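Local atomic coordinates of inositol 2-dehydrogenase/D-chiro-inositol 3-dehydrogenase (Lactobacillus casei, PDB entry 4MIY), a protein that catalyses the NAD-dependent oxidation of myo-inositol to 2-keto-myo-inositol and of D-chiro-inositol to 1-keto-D-chiro-inositol. Residues 60-65 / 84-89; 143-148 / 247-252; 165-170 / 319-324; 303-308 / 330-335. One frame throughout, in Å; residues are numbered along the deposited sequence.

How the contacts relate
The contacts divide between the two parts of the enzyme. Contact 1 lies in the NAD-binding Rossmann fold, where one leucine packs against a helix end. Contacts 2 and 3 lie in the C-terminal alpha/beta domain and are both buried, yet contact 2 is aliphatic packing at a sheet edge that continues into another subunit, whereas contact 3 centres on a hydrogen-bonded glutamine amide. Contact 4, nearer the surface, rests on CH-pi packing around a tryptophan, and its neighbours bring in the Rossmann helix 103-113. Contacts 3 and 4 share helix 304-323, one at each end, their centres about 22 Å apart; contacts 1 and 2 lie on opposite sides of the chain's centre, their centres about 45 Å apart.

Contact 1: 60-65 / 84-89; sequences SLLQDP and LKALDT
Leu-62 carries the whole meeting of 60-65 with 84-89, touching Lys-85, Ala-86 and Thr-89. Ahead of it, Ser-60 and Leu-61 belong to the weakly bonded helix 58-61, and Leu-61 turns to Tyr-55, Ile-67 and Val-70. The type I turn from Leu-61 to Asp-64 then begins. Leu-62, at its second position, directs its side chain at the end of helix 79-86, because CG lies beside the backbone N and anti to the carbonyl carbon (chi1 -73°). Its two methyls divide the work. Leu-62 CD1 reaches the helix backbone, 3.7 Å from Ala-86 N, and lies almost as close to Lys-85 CB, the leucine crossing the lysine chain at about a right angle. Leu-62 CD2 instead meets Ala-86 CB at 3.7 Å. Alanine suits this spot because its single methyl lets the leucine fork come up to the helix. The carbonyl of Leu-62 touches too, its O lying 3.4 Å from Thr-89 CG2. Threonine serves both needs: CG2 faces this carbonyl while OG1 bonds back to Ala-86 O, on a lone pair in the carbonyl plane. Ala-86 O thus accepts from OG1 and from Thr-89 N, the latter closing the type I turn 86-89. Farther on, Asp-64 O accepts from Lys-91 NZ, and Lys-91 N bonds to Thr-89 OG1. The turn after one helix of the Rossmann fold here packs on the end of the next, the two helices connected through strand 69-72, whose Val-70 also touches Leu-62, with the Lys-85 side chain about 8 Å from the bound NAD.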
loop_
_atom_site.group_PDB
_atom_site.type_symbol
_atom_site.label_atom_id
_atom_site.label_comp_id
_atom_site.label_asym_id
_atom_site.label_seq_id
_atom_site.Cartn_x
_atom_site.Cartn_y
_atom_site.Cartn_z
ATOM N N SER A 60 19.958 16.969 47.660
ATOM C CA SER A 60 21.135 17.760 47.503
ATOM C C SER A 60 21.328 18.273 46.074
ATOM O O SER A 60 21.991 19.263 45.854
ATOM C CB SER A 60 22.354 16.964 47.917
ATOM O OG SER A 60 22.399 15.727 47.277
ATOM N N LEU A 61 20.777 17.559 45.108
ATOM C CA LEU A 61 20.959 17.961 43.718
ATOM C C LEU A 61 20.122 19.177 43.521
ATOM O O LEU A 61 20.539 20.122 42.912
ATOM C CB LEU A 61 20.570 16.844 42.729
ATOM C CG LEU A 61 20.690 17.106 41.216
ATOM C CD1 LEU A 61 21.069 15.861 40.493
ATOM C CD2 LEU A 61 19.435 17.627 40.662
ATOM N N LEU A 62 18.941 19.121 44.083
ATOM C CA LEU A 62 17.959 20.140 43.915
ATOM C C LEU A 62 18.288 21.448 44.599
ATOM O O LEU A 62 17.642 22.426 44.366
ATOM C CB LEU A 62 16.621 19.654 44.399
ATOM C CG LEU A 62 15.931 18.621 43.506
ATOM C CD1 LEU A 62 14.738 18.031 44.213
ATOM C CD2 LEU A 62 15.472 19.229 42.209
ATOM N N GLN A 63 19.306 21.448 45.431
ATOM C CA GLN A 63 19.732 22.671 46.075
ATOM C C GLN A 63 20.831 23.343 45.282
ATOM O O GLN A 63 21.326 24.372 45.675
ATOM C CB GLN A 63 20.237 22.363 47.461
ATOM C CG GLN A 63 19.138 22.205 48.470
ATOM C CD GLN A 63 19.595 21.530 49.767
ATOM O OE1 GLN A 63 20.719 21.044 49.880
ATOM N NE2 GLN A 63 18.698 21.481 50.742
ATOM N N ASP A 64 21.235 22.745 44.176
ATOM C CA ASP A 64 22.268 23.335 43.378
ATOM C C ASP A 64 21.606 24.464 42.610
ATOM O O ASP A 64 20.693 24.244 41.859
ATOM C CB ASP A 64 22.903 22.324 42.444
ATOM C CG ASP A 64 23.995 22.904 41.624
ATOM O OD1 ASP A 64 24.029 24.116 41.447
ATOM O OD2 ASP A 64 24.820 22.159 41.138
ATOM N N PRO A 65 22.060 25.706 42.847
ATOM C CA PRO A 65 21.351 26.843 42.283
ATOM C C PRO A 65 21.711 27.064 40.835
ATOM O O PRO A 65 21.080 27.878 40.209
ATOM C CB PRO A 65 21.865 28.005 43.146
ATOM C CG PRO A 65 23.176 27.602 43.481
ATOM C CD PRO A 65 23.182 26.150 43.684
ATOM N N LEU A 84 7.713 16.438 44.159
ATOM C CA LEU A 84 7.296 17.330 45.216
ATOM C C LEU A 84 8.488 18.042 45.823
ATOM O O LEU A 84 8.377 19.162 46.153
ATOM C CB LEU A 84 6.508 16.609 46.297
ATOM C CG LEU A 84 5.221 15.928 45.905
ATOM C CD1 LEU A 84 4.853 14.958 46.949
ATOM C CD2 LEU A 84 4.164 16.915 45.733
ATOM N N LYS A 85 9.618 17.420 45.904
ATOM C CA LYS A 85 10.787 18.145 46.349
ATOM C C LYS A 85 11.275 19.196 45.389
ATOM O O LYS A 85 11.741 20.228 45.769
ATOM C CB LYS A 85 11.920 17.210 46.593
ATOM C CG LYS A 85 11.856 16.477 47.888
ATOM C CD LYS A 85 12.658 15.292 47.753
ATOM C CE LYS A 85 13.035 14.759 49.045
ATOM N NZ LYS A 85 12.319 13.513 49.075
ATOM N N ALA A 86 11.147 18.941 44.106
ATOM C CA ALA A 86 11.620 19.876 43.111
ATOM C C ALA A 86 10.692 21.068 43.026
ATOM O O ALA A 86 11.094 22.146 42.655
ATOM C CB ALA A 86 11.754 19.166 41.758
ATOM N N LEU A 87 9.443 20.868 43.404
ATOM C CA LEU A 87 8.492 21.946 43.433
ATOM C C LEU A 87 8.708 22.959 44.567
ATOM O O LEU A 87 8.082 23.974 44.572
ATOM C CB LEU A 87 7.089 21.417 43.480
ATOM C CG LEU A 87 6.589 20.763 42.213
ATOM C CD1 LEU A 87 5.404 19.916 42.502
ATOM C CD2 LEU A 87 6.226 21.840 41.250
ATOM N N ASP A 88 9.562 22.619 45.506
ATOM C CA ASP A 88 10.029 23.571 46.503
ATOM C C ASP A 88 11.145 24.452 45.957
ATOM O O ASP A 88 11.522 25.386 46.601
ATOM C CB ASP A 88 10.563 22.848 47.726
ATOM C CG ASP A 88 9.489 22.192 48.542
ATOM O OD1 ASP A 88 8.336 22.641 48.540
ATOM O OD2 ASP A 88 9.830 21.219 49.178
ATOM N N THR A 89 11.697 24.116 44.793
ATOM C CA THR A 89 12.608 24.978 44.073
ATOM C C THR A 89 11.891 25.678 42.941
ATOM O O THR A 89 10.711 25.537 42.782
ATOM C CB THR A 89 13.703 24.219 43.429
ATOM O OG1 THR A 89 13.186 23.491 42.314
ATOM C CG2 THR A 89 14.320 23.273 44.374
#

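Contact 2: 143-148 / 247-252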
loop_
_atom_site.group_PDB
_atom_site.type_symbol
_atom_site.label_atom_id
_atom_site.label_comp_id
_atom_site.label_asym_id
_atom_site.label_seq_id
_atom_site.Cartn_x
_atom_site.Cartn_y
_atom_site.Cartn_z
ATOM N N GLY A 143 -11.621 18.816 10.266
ATOM C CA GLY A 143 -13.005 18.479 10.041
ATOM C C GLY A 143 -13.326 17.616 8.840
ATOM O O GLY A 143 -14.460 17.338 8.589
ATOM N N ILE A 144 -12.303 17.181 8.133
ATOM C CA ILE A 144 -12.483 16.496 6.874
ATOM C C ILE A 144 -13.262 15.187 6.954
ATOM O O ILE A 144 -13.870 14.816 6.009
ATOM C CB ILE A 144 -11.141 16.337 6.139
ATOM C CG1 ILE A 144 -11.332 15.916 4.691
ATOM C CG2 ILE A 144 -10.223 15.429 6.866
ATOM C CD1 ILE A 144 -10.172 16.117 3.868
ATOM N N ILE A 145 -13.232 14.522 8.103
ATOM C CA ILE A 145 -14.043 13.333 8.279
ATOM C C ILE A 145 -15.215 13.510 9.248
ATOM O O ILE A 145 -15.851 12.571 9.645
ATOM C CB ILE A 145 -13.225 12.075 8.672
ATOM C CG1 ILE A 145 -12.678 12.186 10.085
ATOM C CG2 ILE A 145 -12.166 11.804 7.651
ATOM C CD1 ILE A 145 -12.007 10.964 10.578
ATOM N N GLY A 146 -15.505 14.754 9.557
ATOM C CA GLY A 146 -16.551 15.016 10.505
ATOM C C GLY A 146 -16.167 14.638 11.914
ATOM O O GLY A 146 -15.040 14.554 12.242
ATOM N N ALA A 147 -17.153 14.383 12.741
ATOM C CA ALA A 147 -16.905 14.038 14.120
ATOM C C ALA A 147 -16.405 12.608 14.278
ATOM O O ALA A 147 -16.853 11.723 13.630
ATOM C CB ALA A 147 -18.155 14.241 14.929
ATOM N N PRO A 148 -15.476 12.418 15.197
ATOM C CA PRO A 148 -14.963 11.099 15.531
ATOM C C PRO A 148 -15.931 10.264 16.335
ATOM O O PRO A 148 -16.326 10.636 17.387
ATOM C CB PRO A 148 -13.718 11.408 16.326
ATOM C CG PRO A 148 -13.947 12.757 16.872
ATOM C CD PRO A 148 -14.727 13.488 15.864
ATOM N N GLY A 247 -15.844 9.962 6.888
ATOM C CA GLY A 247 -14.688 9.276 6.397
ATOM C C GLY A 247 -13.879 8.677 7.511
ATOM O O GLY A 247 -14.300 8.662 8.616
ATOM N N GLU A 248 -12.691 8.186 7.175
ATOM C CA GLU A 248 -11.788 7.606 8.141
ATOM C C GLU A 248 -10.349 8.109 7.968
ATOM O O GLU A 248 -9.962 8.481 6.900
ATOM C CB GLU A 248 -11.775 6.062 8.055
ATOM C CG GLU A 248 -13.096 5.363 8.174
ATOM C CD GLU A 248 -12.988 3.834 8.138
ATOM O OE1 GLU A 248 -11.913 3.327 7.902
ATOM O OE2 GLU A 248 -14.005 3.183 8.353
ATOM N N LEU A 249 -9.596 8.075 9.051
ATOM C CA LEU A 249 -8.173 8.361 9.031
ATOM C C LEU A 249 -7.404 7.283 9.727
ATOM O O LEU A 249 -7.789 6.844 10.745
ATOM C CB LEU A 249 -7.866 9.698 9.727
ATOM C CG LEU A 249 -8.294 10.968 9.004
ATOM C CD1 LEU A 249 -8.486 12.178 9.940
ATOM C CD2 LEU A 249 -7.332 11.292 7.913
ATOM N N GLN A 250 -6.293 6.864 9.149
ATOM C CA GLN A 250 -5.436 5.924 9.838
ATOM C C GLN A 250 -3.953 6.200 9.636
ATOM O O GLN A 250 -3.560 6.824 8.698
ATOM C CB GLN A 250 -5.796 4.475 9.513
ATOM C CG GLN A 250 -5.399 3.980 8.193
ATOM C CD GLN A 250 -5.821 2.506 7.962
ATOM O OE1 GLN A 250 -6.967 2.169 8.059
ATOM N NE2 GLN A 250 -4.869 1.668 7.702
ATOM N N LEU A 251 -3.153 5.704 10.546
ATOM C CA LEU A 251 -1.724 5.832 10.415
ATOM C C LEU A 251 -1.216 5.035 9.239
ATOM O O LEU A 251 -1.703 3.985 8.975
ATOM C CB LEU A 251 -1.046 5.311 11.637
ATOM C CG LEU A 251 -1.137 6.195 12.844
ATOM C CD1 LEU A 251 -0.408 5.490 13.973
ATOM C CD2 LEU A 251 -0.459 7.512 12.607
ATOM N N PRO A 252 -0.229 5.567 8.528
ATOM C CA PRO A 252 0.317 4.926 7.357
ATOM C C PRO A 252 1.215 3.772 7.711
ATOM O O PRO A 252 1.523 3.497 8.847
ATOM C CB PRO A 252 1.162 6.022 6.747
ATOM C CG PRO A 252 1.525 6.813 7.782
ATOM C CD PRO A 252 0.395 6.864 8.730
#
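Ile-145 packs on Gly-247 and Leu-249 at the edge of the large mixed sheet of the C-terminal alpha/beta domain, where strand 248-250 pairs antiparallel with a strand of a second subunit and carries the sheet across the interface. Ile-145 sits in the type I turn 143-146 that leads from helix 131-141 toward strand 148-156, and it also packs on Leu-260 of the second subunit. Its CG1 stands between the backbone N and the carbonyl carbon (chi1 70°), and the branch runs on extended, which carries Ile-145 CD1 to 3.8 Å from Leu-249 CD1. The other branch, Ile-145 CG2, is anti to the carbonyl carbon and lies on the peptide after Gly-247, 3.7 Å from Glu-248 N. The Leu-249 side chain also touches Leu-140 and Lys-139. A beta-branched residue suits the place, since one arm chiefly meets Leu-249 and the other the Gly-247 peptide. With an alanine here, a gap would probably open between turn and strand, leaving Leu-249 and Leu-260 of the second subunit without these contacts. Gly-247 suits its place for a steric reason: Ile-145 CG2 is 3.6 Å from Gly-247 C, and a CB on this glycine would come within about 3.1 Å of that same methyl.

Contact 3: 165-170 / 319-324; sequences SNEMAI and RSQKDQ
Glu-167 and Gln-321 bring the two backbones closest, their CA atoms 8.1 Å apart, too far for main-chain bonds, so side chains must span the gap. Segment 165-170 leads into helix 168-185 and is secured by a capping box: Met-168 N bonds to Ser-165 OG, while Ser-165 N gives a weak bond to Met-168 SD. Segment 319-324 ends helix 304-323, with Gln-324 leaving helical angles at positive phi. Gln-321 bridges them, its chain extended beyond CG. Gln-321 NE2 donates to Asn-166 O at 2.9 Å with an N-H...O angle of 154°, coming from above the carbonyl plane; Ala-169 N reaches the same oxygen from the opposite face. The other NE2 partner is Gln-212 OE1, and Gln-321 OE1 accepts from Asn-318 ND2. Over one face of the Gln-321 amide lies that of Asn-166, the planes 13° apart and Asn-166 ND2 3.7 Å from Gln-321 CD; its OD1 is held by His-209 N and its ND2 by Tyr-196 OH. Ile-170 CG1 covers the other face, 3.5 Å from Gln-321 NE2, so the amide is held flat between the two. A leucine in place of Gln-321 would probably leave Gln-212 OE1 without this donor, Asn-318 ND2 without this acceptor, and Asn-166 O with Ala-169 N alone of the two. Glutamine suits a buried site: both ends of the Asn-166 and Gln-321 amides have partners, and that network probably fixes how the helix ends are oriented.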
loop_
_atom_site.group_PDB
_atom_site.type_symbol
_atom_site.label_atom_id
_atom_site.label_comp_id
_atom_site.label_asym_id
_atom_site.label_seq_id
_atom_site.Cartn_x
_atom_site.Cartn_y
_atom_site.Cartn_z
ATOM N N SER A 165 4.274 -7.666 34.444
ATOM C CA SER A 165 3.107 -8.137 35.159
ATOM C C SER A 165 1.818 -7.747 34.469
ATOM O O SER A 165 1.820 -6.929 33.596
ATOM C CB SER A 165 3.106 -7.513 36.550
ATOM O OG SER A 165 2.886 -6.127 36.481
ATOM N N ASN A 166 0.720 -8.337 34.897
ATOM C CA ASN A 166 -0.578 -7.995 34.373
ATOM C C ASN A 166 -0.861 -6.510 34.484
ATOM O O ASN A 166 -1.452 -5.945 33.629
ATOM C CB ASN A 166 -1.694 -8.790 35.047
ATOM C CG ASN A 166 -2.938 -8.830 34.230
ATOM O OD1 ASN A 166 -2.883 -9.165 33.077
ATOM N ND2 ASN A 166 -4.051 -8.479 34.812
ATOM N N GLU A 167 -0.429 -5.909 35.578
ATOM C CA GLU A 167 -0.681 -4.522 35.823
ATOM C C GLU A 167 0.121 -3.628 34.883
ATOM O O GLU A 167 -0.313 -2.571 34.537
ATOM C CB GLU A 167 -0.395 -4.231 37.273
ATOM C CG GLU A 167 -1.348 -4.965 38.244
ATOM C CD GLU A 167 -1.068 -6.497 38.526
ATOM O OE1 GLU A 167 -0.018 -7.066 38.223
ATOM O OE2 GLU A 167 -1.969 -7.140 39.071
ATOM N N MET A 168 1.285 -4.080 34.494
ATOM C CA MET A 168 2.120 -3.354 33.565
ATOM C C MET A 168 1.544 -3.256 32.163
ATOM O O MET A 168 1.907 -2.392 31.427
ATOM C CB MET A 168 3.505 -3.954 33.527
ATOM C CG MET A 168 4.322 -3.563 34.742
ATOM S SD MET A 168 5.676 -4.626 35.171
ATOM C CE MET A 168 6.781 -4.335 33.867
ATOM N N ALA A 169 0.619 -4.131 31.840
ATOM C CA ALA A 169 -0.104 -3.989 30.606
ATOM C C ALA A 169 -0.801 -2.659 30.566
ATOM O O ALA A 169 -0.974 -2.098 29.539
ATOM C CB ALA A 169 -1.102 -5.109 30.423
ATOM N N ILE A 170 -1.208 -2.180 31.727
ATOM C CA ILE A 170 -1.769 -0.844 31.846
ATOM C C ILE A 170 -0.663 0.206 32.054
ATOM O O ILE A 170 -0.513 1.091 31.285
ATOM C CB ILE A 170 -2.803 -0.740 33.004
ATOM C CG1 ILE A 170 -3.868 -1.818 32.930
ATOM C CG2 ILE A 170 -3.447 0.627 33.053
ATOM C CD1 ILE A 170 -4.551 -1.957 31.640
ATOM N N ARG A 319 -8.448 -1.524 38.202
ATOM C CA ARG A 319 -9.610 -2.022 38.879
ATOM C C ARG A 319 -10.401 -2.942 37.965
ATOM O O ARG A 319 -10.778 -4.007 38.349
ATOM C CB ARG A 319 -10.457 -0.859 39.352
ATOM C CG ARG A 319 -11.721 -1.223 40.049
ATOM C CD ARG A 319 -12.315 -0.056 40.850
ATOM N NE ARG A 319 -11.334 0.762 41.538
ATOM C CZ ARG A 319 -10.976 0.578 42.805
ATOM N NH1 ARG A 319 -11.533 -0.375 43.539
ATOM N NH2 ARG A 319 -10.081 1.372 43.366
ATOM N N SER A 320 -10.574 -2.520 36.719
ATOM C CA SER A 320 -11.306 -3.301 35.755
ATOM C C SER A 320 -10.647 -4.639 35.471
ATOM O O SER A 320 -11.317 -5.587 35.217
ATOM C CB SER A 320 -11.480 -2.528 34.443
ATOM O OG SER A 320 -12.325 -3.208 33.555
ATOM N N GLN A 321 -9.337 -4.694 35.537
ATOM C CA GLN A 321 -8.623 -5.940 35.285
ATOM C C GLN A 321 -8.997 -7.073 36.236
ATOM O O GLN A 321 -8.790 -8.194 35.946
ATOM C CB GLN A 321 -7.119 -5.729 35.361
ATOM C CG GLN A 321 -6.463 -5.088 34.138
ATOM C CD GLN A 321 -4.973 -4.944 34.296
ATOM O OE1 GLN A 321 -4.500 -4.529 35.312
ATOM N NE2 GLN A 321 -4.246 -5.305 33.283
ATOM N N LYS A 322 -9.508 -6.713 37.399
ATOM C CA LYS A 322 -9.876 -7.697 38.397
ATOM C C LYS A 322 -11.048 -8.502 37.973
ATOM O O LYS A 322 -11.013 -9.684 38.082
ATOM C CB LYS A 322 -10.128 -7.058 39.764
ATOM C CG LYS A 322 -8.947 -6.419 40.357
ATOM C CD LYS A 322 -9.363 -5.358 41.379
ATOM C CE LYS A 322 -8.231 -4.940 42.284
ATOM N NZ LYS A 322 -7.097 -5.881 42.085
ATOM N N ASP A 323 -12.073 -7.856 37.466
ATOM C CA ASP A 323 -13.316 -8.538 37.147
ATOM C C ASP A 323 -13.869 -8.326 35.755
ATOM O O ASP A 323 -14.944 -8.763 35.456
ATOM C CB ASP A 323 -14.404 -8.159 38.161
ATOM C CG ASP A 323 -14.718 -6.634 38.211
ATOM O OD1 ASP A 323 -14.279 -5.839 37.362
ATOM O OD2 ASP A 323 -15.463 -6.251 39.140
ATOM N N GLN A 324 -13.122 -7.630 34.929
ATOM C CA GLN A 324 -13.559 -7.291 33.595
ATOM C C GLN A 324 -14.826 -6.443 33.517
ATOM O O GLN A 324 -15.492 -6.438 32.532
ATOM C CB GLN A 324 -13.674 -8.527 32.712
ATOM C CG GLN A 324 -12.395 -9.291 32.569
ATOM C CD GLN A 324 -12.521 -10.474 31.686
ATOM O OE1 GLN A 324 -12.666 -10.358 30.497
ATOM N NE2 GLN A 324 -12.477 -11.635 32.280
#

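Contact 4: 303-308 / 330-335; sequences SAWDGY and NVAGTP
Trp-305 packs against Thr-334 and Pro-335 in a CH-pi contact near the surface, where the first turn of helix 304-323 meets the extended chain that follows strand 327-328. The backbone of 332-335 has angles close to those of a polyproline II chain, and it passes over one face of the indole. Thr-334 CG2 lies above the five-membered ring, 3.5 Å from its centroid. Pro-335 CD does the same for the six-membered ring, also 3.5 Å from the centroid and 10° off the ring normal. The opposite face is met by CD2 of Tyr-308, one helical turn on. At the edge, in the ring plane, Ala-332 O lies 3.1 Å from Trp-305 CZ2, and the methyl of Ala-332 adds a looser touch at its CH2. Trp-305 reaches out this far because its CG is anti to the backbone N (chi1 -170°), which swings the indole off the helix side toward the tail. The helix start is capped: in a capping box, Ser-303 N donates to the anti lone pair of Asp-306 OD2 at 2.9 Å, and Trp-305 N gives Ser-303 OG a weak bond. The other oxygen of Asp-306, OD1, forms a salt bridge to Arg-128. Helix 103-113 supplies Val-110 to Trp-305, and Leu-114 just after it touches Pro-335. A broad flat ring suits this place, giving methyl, methylene and carbonyl each a distinct site. The tail is probably held mainly by dispersion, helped by the polarised C-H of Pro-335 CD next to nitrogen, without a hydrogen bond between the two segments.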
loop_
_atom_site.group_PDB
_atom_site.type_symbol
_atom_site.label_atom_id
_atom_site.label_comp_id
_atom_site.label_asym_id
_atom_site.label_seq_id
_atom_site.Cartn_x
_atom_site.Cartn_y
_atom_site.Cartn_z
ATOM N N SER A 303 1.298 17.986 30.703
ATOM C CA SER A 303 1.462 18.595 31.999
ATOM C C SER A 303 1.169 17.649 33.145
ATOM O O SER A 303 0.884 16.501 32.963
ATOM C CB SER A 303 0.538 19.789 32.111
ATOM O OG SER A 303 -0.790 19.369 32.185
ATOM N N ALA A 304 1.221 18.189 34.342
ATOM C CA ALA A 304 0.902 17.406 35.497
ATOM C C ALA A 304 -0.560 17.072 35.483
ATOM O O ALA A 304 -0.939 16.039 35.961
ATOM C CB ALA A 304 1.271 18.136 36.763
ATOM N N TRP A 305 -1.378 17.929 34.925
ATOM C CA TRP A 305 -2.762 17.585 34.782
ATOM C C TRP A 305 -2.925 16.338 33.884
ATOM O O TRP A 305 -3.681 15.466 34.188
ATOM C CB TRP A 305 -3.589 18.740 34.251
ATOM C CG TRP A 305 -5.040 18.496 34.311
ATOM C CD1 TRP A 305 -5.854 18.196 33.301
ATOM C CD2 TRP A 305 -5.837 18.520 35.477
ATOM N NE1 TRP A 305 -7.125 18.037 33.750
ATOM C CE2 TRP A 305 -7.131 18.222 35.096
ATOM C CE3 TRP A 305 -5.574 18.771 36.810
ATOM C CZ2 TRP A 305 -8.171 18.176 35.998
ATOM C CZ3 TRP A 305 -6.615 18.730 37.705
ATOM C CH2 TRP A 305 -7.879 18.422 37.300
ATOM N N ASP A 306 -2.241 16.326 32.752
ATOM C CA ASP A 306 -2.199 15.149 31.898
ATOM C C ASP A 306 -1.731 13.929 32.655
ATOM O O ASP A 306 -2.255 12.878 32.505
ATOM C CB ASP A 306 -1.308 15.417 30.682
ATOM C CG ASP A 306 -1.894 16.454 29.755
ATOM O OD1 ASP A 306 -3.039 16.303 29.344
ATOM O OD2 ASP A 306 -1.208 17.402 29.455
ATOM N N GLY A 307 -0.740 14.088 33.487
ATOM C CA GLY A 307 -0.303 13.008 34.322
ATOM C C GLY A 307 -1.355 12.508 35.290
ATOM O O GLY A 307 -1.466 11.342 35.527
ATOM N N TYR A 308 -2.130 13.423 35.806
ATOM C CA TYR A 308 -3.209 13.085 36.681
ATOM C C TYR A 308 -4.334 12.352 35.968
ATOM O O TYR A 308 -4.832 11.382 36.449
ATOM C CB TYR A 308 -3.674 14.366 37.373
ATOM C CG TYR A 308 -4.759 14.264 38.418
ATOM C CD1 TYR A 308 -4.688 13.387 39.449
ATOM C CD2 TYR A 308 -5.840 15.091 38.350
ATOM C CE1 TYR A 308 -5.683 13.350 40.402
ATOM C CE2 TYR A 308 -6.797 15.076 39.270
ATOM C CZ TYR A 308 -6.739 14.192 40.289
ATOM O OH TYR A 308 -7.772 14.187 41.202
ATOM N N ASN A 330 -14.470 10.130 36.088
ATOM C CA ASN A 330 -15.023 11.462 36.168
ATOM C C ASN A 330 -13.916 12.391 36.495
ATOM O O ASN A 330 -13.536 12.503 37.602
ATOM C CB ASN A 330 -16.043 11.540 37.287
ATOM C CG ASN A 330 -16.709 12.847 37.350
ATOM O OD1 ASN A 330 -16.824 13.547 36.350
ATOM N ND2 ASN A 330 -17.186 13.201 38.528
ATOM N N VAL A 331 -13.395 13.055 35.513
ATOM C CA VAL A 331 -12.261 13.877 35.790
ATOM C C VAL A 331 -12.710 15.302 35.917
ATOM O O VAL A 331 -13.557 15.751 35.166
ATOM C CB VAL A 331 -11.249 13.749 34.700
ATOM C CG1 VAL A 331 -10.601 12.411 34.815
ATOM C CG2 VAL A 331 -11.922 13.883 33.388
ATOM N N ALA A 332 -12.147 15.993 36.896
ATOM C CA ALA A 332 -12.575 17.355 37.171
ATOM C C ALA A 332 -12.168 18.244 36.047
ATOM O O ALA A 332 -11.214 17.972 35.347
ATOM C CB ALA A 332 -12.017 17.859 38.454
ATOM N N GLY A 333 -12.911 19.309 35.888
ATOM C CA GLY A 333 -12.616 20.270 34.867
ATOM C C GLY A 333 -11.232 20.835 35.103
ATOM O O GLY A 333 -10.836 21.025 36.234
ATOM N N THR A 334 -10.519 21.077 34.020
ATOM C CA THR A 334 -9.129 21.426 34.089
ATOM C C THR A 334 -8.933 22.814 34.664
ATOM O O THR A 334 -9.516 23.740 34.182
ATOM C CB THR A 334 -8.598 21.491 32.713
ATOM O OG1 THR A 334 -9.211 20.480 31.910
ATOM C CG2 THR A 334 -7.141 21.272 32.737
ATOM N N PRO A 335 -8.114 22.946 35.693
ATOM C CA PRO A 335 -7.812 24.288 36.159
ATOM C C PRO A 335 -7.309 25.141 35.031
ATOM O O PRO A 335 -6.567 24.642 34.207
ATOM C CB PRO A 335 -6.668 24.037 37.107
ATOM C CG PRO A 335 -6.938 22.745 37.656
ATOM C CD PRO A 335 -7.419 21.944 36.497
#